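Putative diguanylate cyclase (GGDEF) with PAS/PAC domain (Rhodopseudomonas palustris, PDB 3LIF) probably makes cyclic di-GMP from two GTP as a whole membrane protein, of which this is the extracellular PDC-fold sensor domain. Local coordinates at residues 72-77 against 83-88. Residues are numbered along the deposited sequence; the frame is centred on the assembly and turned at random.
Sequences DVAILD and TYASVK
Val73 and Ser86 grip each other twice: Val73 N gives its hydrogen to Ser86 OG at 2.9 Å, and Ser86 N donates to Val73 O at 3.0 Å. The serine hydroxyl sits between its own backbone N and carbonyl carbon (chi1 41°), which turns it back onto Val73 N; a side-chain oxygen thus takes the place a main-chain carbonyl would hold and carries the pairing one step past the end of strand 82-85. With an alanine here, Val73 N would probably be left without this acceptor, and of the two bonds between Val73 and Ser86 only that from Ser86 N to Val73 O would remain. Next along, Ile75 N donates to Tyr84 O at 2.9 Å and Thr83 N to Ile75 O, also 2.9 Å. This is the antiparallel hairpin of strands 70-76 and 82-85, with 82-85 at the edge, within this chain, of one of the two five-stranded antiparallel sheets of the PDC sensor fold. On one face the methyls of Ala74 and Ala85 meet at 3.9 Å; on the other, Ile75 CG1 lies 3.8 Å from Tyr84 CB, while Ile75 CB stands at the ring's edge. Farther out, Phe56 packs edge-to-face with that ring, Tyr84 OH bonds to Pro52 O, and Arg61 of helix 55-66 holds Ser86 O.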
loop_
_atom_site.group_PDB
_atom_site.type_symbol
_atom_site.label_atom_id
_atom_site.label_comp_id
_atom_site.label_asym_id
_atom_site.label_seq_id
_atom_site.Cartn_x
_atom_site.Cartn_y
_atom_site.Cartn_z
ATOM N N ASP A 72 -5.999 -8.811 7.694
ATOM C CA ASP A 72 -6.490 -10.169 7.649
ATOM C C ASP A 72 -5.865 -10.895 6.476
ATOM O O ASP A 72 -5.206 -10.255 5.627
ATOM C CB ASP A 72 -7.993 -10.203 7.575
ATOM C CG ASP A 72 -8.516 -9.419 6.419
ATOM O OD1 ASP A 72 -7.737 -9.241 5.434
ATOM O OD2 ASP A 72 -9.688 -8.969 6.506
ATOM N N VAL A 73 -6.020 -12.218 6.448
ATOM C CA VAL A 73 -5.374 -13.061 5.427
ATOM C C VAL A 73 -6.306 -14.187 4.953
ATOM O O VAL A 73 -7.053 -14.810 5.752
ATOM C CB VAL A 73 -4.107 -13.741 6.004
ATOM C CG1 VAL A 73 -3.394 -14.545 4.927
ATOM C CG2 VAL A 73 -3.214 -12.682 6.592
ATOM N N ALA A 74 -6.282 -14.499 3.675
ATOM C CA ALA A 74 -7.149 -15.566 3.317
ATOM C C ALA A 74 -6.528 -16.376 2.206
ATOM O O ALA A 74 -5.599 -15.900 1.534
ATOM C CB ALA A 74 -8.564 -15.084 2.987
ATOM N N ILE A 75 -7.045 -17.616 2.085
ATOM C CA ILE A 75 -6.705 -18.521 1.037
ATOM C C ILE A 75 -7.890 -18.773 0.093
ATOM O O ILE A 75 -9.035 -18.921 0.544
ATOM C CB ILE A 75 -6.330 -19.840 1.631
ATOM C CG1 ILE A 75 -5.401 -19.595 2.814
ATOM C CG2 ILE A 75 -5.649 -20.714 0.522
ATOM C CD1 ILE A 75 -3.930 -19.412 2.414
ATOM N N LEU A 76 -7.584 -18.817 -1.197
ATOM C CA LEU A 76 -8.486 -19.218 -2.241
ATOM C C LEU A 76 -7.835 -20.375 -2.975
ATOM O O LEU A 76 -6.599 -20.294 -3.296
ATOM C CB LEU A 76 -8.642 -18.096 -3.273
ATOM C CG LEU A 76 -9.218 -16.725 -2.912
ATOM C CD1 LEU A 76 -9.408 -15.926 -4.203
ATOM C CD2 LEU A 76 -10.504 -16.760 -2.071
ATOM N N ASP A 77 -8.620 -21.417 -3.296
ATOM C CA ASP A 77 -8.080 -22.531 -4.096
ATOM C C ASP A 77 -8.293 -22.228 -5.541
ATOM O O ASP A 77 -8.382 -21.086 -5.910
ATOM C CB ASP A 77 -8.909 -23.767 -3.842
ATOM C CG ASP A 77 -10.432 -23.580 -4.208
ATOM O OD1 ASP A 77 -10.854 -22.789 -5.146
ATOM O OD2 ASP A 77 -11.217 -24.278 -3.517
ATOM N N THR A 83 -11.161 -20.892 0.902
ATOM C CA THR A 83 -11.084 -22.032 1.806
ATOM C C THR A 83 -10.634 -21.809 3.255
ATOM O O THR A 83 -11.009 -22.558 4.124
ATOM C CB THR A 83 -10.137 -23.044 1.238
ATOM O OG1 THR A 83 -8.867 -22.410 1.041
ATOM C CG2 THR A 83 -10.690 -23.569 -0.084
ATOM N N TYR A 84 -9.788 -20.825 3.522
ATOM C CA TYR A 84 -9.361 -20.500 4.896
ATOM C C TYR A 84 -9.259 -18.988 5.037
ATOM O O TYR A 84 -9.101 -18.268 4.017
ATOM C CB TYR A 84 -7.984 -21.081 5.190
ATOM C CG TYR A 84 -7.842 -22.564 4.958
ATOM C CD1 TYR A 84 -8.118 -23.484 5.976
ATOM C CD2 TYR A 84 -7.434 -23.057 3.718
ATOM C CE1 TYR A 84 -7.984 -24.854 5.771
ATOM C CE2 TYR A 84 -7.301 -24.409 3.491
ATOM C CZ TYR A 84 -7.579 -25.303 4.534
ATOM O OH TYR A 84 -7.430 -26.639 4.330
ATOM N N ALA A 85 -9.289 -18.525 6.292
ATOM C CA ALA A 85 -9.204 -17.118 6.595
ATOM C C ALA A 85 -8.960 -16.809 8.087
ATOM O O ALA A 85 -9.281 -17.610 8.976
ATOM C CB ALA A 85 -10.432 -16.456 6.149
ATOM N N SER A 86 -8.355 -15.652 8.366
ATOM C CA SER A 86 -8.164 -15.262 9.738
ATOM C C SER A 86 -9.443 -14.705 10.251
ATOM O O SER A 86 -9.528 -14.330 11.380
ATOM C CB SER A 86 -7.061 -14.239 9.889
ATOM O OG SER A 86 -7.129 -13.290 8.855
ATOM N N VAL A 87 -10.469 -14.651 9.435
ATOM C CA VAL A 87 -11.708 -14.146 9.989
ATOM C C VAL A 87 -12.596 -15.301 10.423
ATOM O O VAL A 87 -12.351 -16.476 10.082
ATOM C CB VAL A 87 -12.500 -13.267 8.994
ATOM C CG1 VAL A 87 -13.331 -12.282 9.766
ATOM C CG2 VAL A 87 -11.560 -12.496 8.129
ATOM N N LYS A 88 -13.639 -14.980 11.167
ATOM C CA LYS A 88 -14.636 -15.997 11.407
ATOM C C LYS A 88 -15.890 -15.311 11.784
ATOM O O LYS A 88 -15.858 -14.305 12.438
ATOM C CB LYS A 88 -14.203 -16.899 12.546
ATOM C CG LYS A 88 -14.474 -16.311 13.882
ATOM C CD LYS A 88 -13.522 -16.915 14.863
ATOM C CE LYS A 88 -14.045 -16.772 16.273
ATOM N NZ LYS A 88 -13.399 -17.906 16.966
#